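Local coordinates for uncharacterized protein DUF1185 (Bordetella bronchiseptica RB50, PDB 3BYQ) that is of unknown function but adopts a variant of the Bacillus chorismate mutase fold and may play a role in amino-acid metabolism, at residues I13-Y18 with N147-G152. Numbering follows the deposited sequence. Where two conformers were deposited one is given.
Sequences IVETTY and NSIEIG. With EDO (1,2-ethanediol), chain O; EDO (1,2-ethanediol), chain Y.
Ile149 reaches from strand 147-151 toward strand 7-17 and rests its terminal methyl against two residues there: CD1 of Ile149 lies 4.1 Å from CD1 of Ile13 and 4.2 Å from CB of Glu15. Its chain is fully extended, with CG1 anti to the backbone N (chi1 -175°), which carries that methyl into the gap between strands whose axes lie 9.4 Å apart, where it meets side chains reaching from the other strand. A long, branched apolar residue suits this task, since the two strands belong to one mixed sheet but do not pair with each other: 7-17 pairs with 29-39, and 147-151 with 130-136. Ile13 answers with its own CD1, which also rests against the carbonyl O of Glu150. CB of Glu15 meets the isoleucine methyl, while the extended chain beyond takes the carboxylate on to two waters. One donates to OE1 and to the carbonyl O of Ser148; the other donates to OE2 at 3.0 Å and accepts from the N-H of Glu150. OE2 is also salt-bridged to Lys9 of a second subunit, whose strand continues the sheet antiparallel to 13-17. An ethanediol, probably from the crystallisation liquor, donates through O2 to the carbonyl O of Glu150 (2.7 Å). Methyl contacts and, beside them, water bridges thus join the strands, linking Ser148 O and Glu150 N to a carboxylate tied into the subunit interface.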
loop_
_atom_site.group_PDB
_atom_site.type_symbol
_atom_site.label_atom_id
_atom_site.label_comp_id
_atom_site.label_asym_id
_atom_site.label_seq_id
_atom_site.Cartn_x
_atom_site.Cartn_y
_atom_site.Cartn_z
ATOM N N ILE B 13 0.911 0.413 21.120
ATOM C CA ILE B 13 -0.267 -0.312 20.635
ATOM C C ILE B 13 -0.413 -1.587 21.424
ATOM O O ILE B 13 0.568 -2.252 21.798
ATOM C CB ILE B 13 -0.298 -0.572 19.129
ATOM C CG1 ILE B 13 0.811 -1.534 18.716
ATOM C CG2 ILE B 13 -0.200 0.753 18.361
ATOM C CD1 ILE B 13 0.830 -1.843 17.224
ATOM N N VAL B 14 -1.668 -1.883 21.746
ATOM C CA VAL B 14 -2.021 -3.105 22.483
ATOM C C VAL B 14 -3.101 -3.789 21.665
ATOM O O VAL B 14 -4.171 -3.255 21.487
ATOM C CB VAL B 14 -2.501 -2.916 23.944
ATOM C CG1 VAL B 14 -2.800 -4.275 24.592
ATOM C CG2 VAL B 14 -1.430 -2.140 24.752
ATOM N N GLU B 15 -2.776 -4.969 21.161
ATOM C CA GLU B 15 -3.695 -5.775 20.369
ATOM C C GLU B 15 -4.135 -6.954 21.211
ATOM O O GLU B 15 -3.314 -7.754 21.647
ATOM C CB GLU B 15 -2.959 -6.272 19.107
ATOM C CG GLU B 15 -3.793 -7.113 18.169
ATOM C CD GLU B 15 -2.945 -7.866 17.155
ATOM O OE1 GLU B 15 -2.141 -8.783 17.516
ATOM O OE2 GLU B 15 -3.106 -7.545 15.957
ATOM N N THR B 16 -5.428 -7.072 21.417
ATOM C CA THR B 16 -5.998 -8.163 22.196
ATOM C C THR B 16 -6.738 -9.057 21.225
ATOM O O THR B 16 -7.626 -8.592 20.507
ATOM C CB THR B 16 -6.968 -7.652 23.268
ATOM O OG1 THR B 16 -6.309 -6.649 24.079
ATOM C CG2 THR B 16 -7.462 -8.794 24.147
ATOM N N THR B 17 -6.317 -10.321 21.176
ATOM C CA THR B 17 -6.957 -11.308 20.314
ATOM C C THR B 17 -7.732 -12.337 21.131
ATOM O O THR B 17 -7.186 -13.048 21.980
ATOM C CB THR B 17 -5.923 -12.031 19.448
ATOM O OG1 THR B 17 -5.203 -11.069 18.662
ATOM C CG2 THR B 17 -6.601 -13.045 18.523
ATOM N N TYR B 18 -9.024 -12.394 20.858
ATOM C CA TYR B 18 -9.933 -13.277 21.572
ATOM C C TYR B 18 -10.010 -14.661 20.927
ATOM O O TYR B 18 -10.221 -15.674 21.596
ATOM C CB TYR B 18 -11.332 -12.659 21.643
ATOM C CG TYR B 18 -11.328 -11.415 22.442
ATOM C CD1 TYR B 18 -11.285 -11.465 23.827
ATOM C CD2 TYR B 18 -11.320 -10.175 21.831
ATOM C CE1 TYR B 18 -11.253 -10.303 24.574
ATOM C CE2 TYR B 18 -11.283 -9.020 22.561
ATOM C CZ TYR B 18 -11.227 -9.086 23.938
ATOM O OH TYR B 18 -11.192 -7.924 24.685
ATOM N N ASN B 147 4.721 -15.995 16.824
ATOM C CA ASN B 147 3.620 -15.125 16.471
ATOM C C ASN B 147 4.125 -13.839 15.836
ATOM O O ASN B 147 5.330 -13.677 15.638
ATOM C CB ASN B 147 2.805 -14.772 17.731
ATOM C CG ASN B 147 1.328 -14.637 17.462
ATOM O OD1 ASN B 147 0.885 -14.298 16.355
ATOM N ND2 ASN B 147 0.536 -14.957 18.483
ATOM N N SER B 148 3.193 -12.952 15.503
ATOM C CA SER B 148 3.562 -11.699 14.835
ATOM C C SER B 148 2.613 -10.605 15.165
ATOM O O SER B 148 1.450 -10.859 15.465
ATOM C CB SER B 148 3.503 -11.879 13.292
ATOM O OG SER B 148 4.381 -12.876 12.840
ATOM N N ILE B 149 3.135 -9.385 15.143
ATOM C CA ILE B 149 2.313 -8.179 15.259
ATOM C C ILE B 149 2.835 -7.143 14.239
ATOM O O ILE B 149 4.039 -7.026 14.035
ATOM C CB ILE B 149 2.270 -7.621 16.670
ATOM C CG1 ILE B 149 1.298 -6.441 16.724
ATOM C CG2 ILE B 149 3.673 -7.200 17.123
ATOM C CD1 ILE B 149 1.078 -5.832 18.135
ATOM N N GLU B 150 1.931 -6.427 13.596
ATOM C CA GLU B 150 2.343 -5.400 12.636
ATOM C C GLU B 150 2.589 -4.073 13.328
ATOM O O GLU B 150 1.780 -3.641 14.145
ATOM C CB GLU B 150 1.280 -5.197 11.541
ATOM C CG GLU B 150 1.857 -4.446 10.336
ATOM C CD GLU B 150 0.851 -4.030 9.313
ATOM O OE1 GLU B 150 0.003 -3.176 9.653
ATOM O OE2 GLU B 150 0.940 -4.528 8.166
ATOM N N ILE B 151 3.681 -3.405 12.974
ATOM C CA ILE B 151 3.961 -2.075 13.498
ATOM C C ILE B 151 4.090 -1.082 12.349
ATOM O O ILE B 151 4.273 -1.466 11.175
ATOM C CB ILE B 151 5.265 -2.024 14.359
ATOM C CG1 ILE B 151 6.524 -2.264 13.509
ATOM C CG2 ILE B 151 5.165 -3.027 15.531
ATOM C CD1 ILE B 151 7.865 -1.939 14.232
ATOM N N GLY B 152 4.067 0.188 12.714
ATOM C CA GLY B 152 4.228 1.270 11.755
ATOM C C GLY B 152 3.560 2.521 12.242
ATOM O O GLY B 152 2.671 2.467 13.096
HETATM C C1 EDO O . -2.834 -4.321 14.435
HETATM O O1 EDO O . -2.247 -4.659 13.168
HETATM C C2 EDO O . -1.729 -3.967 15.414
HETATM O O2 EDO O . -0.812 -3.045 14.799
HETATM C C1 EDO Y . -7.852 -4.816 26.267
HETATM O O1 EDO Y . -7.693 -6.212 26.459
HETATM C C2 EDO Y . -9.311 -4.578 25.963
HETATM O O2 EDO Y . -10.035 -4.843 27.161
HETATM O O HOH W 1 -1.004 -6.960 13.949
HETATM O O HOH W 2 -1.071 -10.437 15.788
#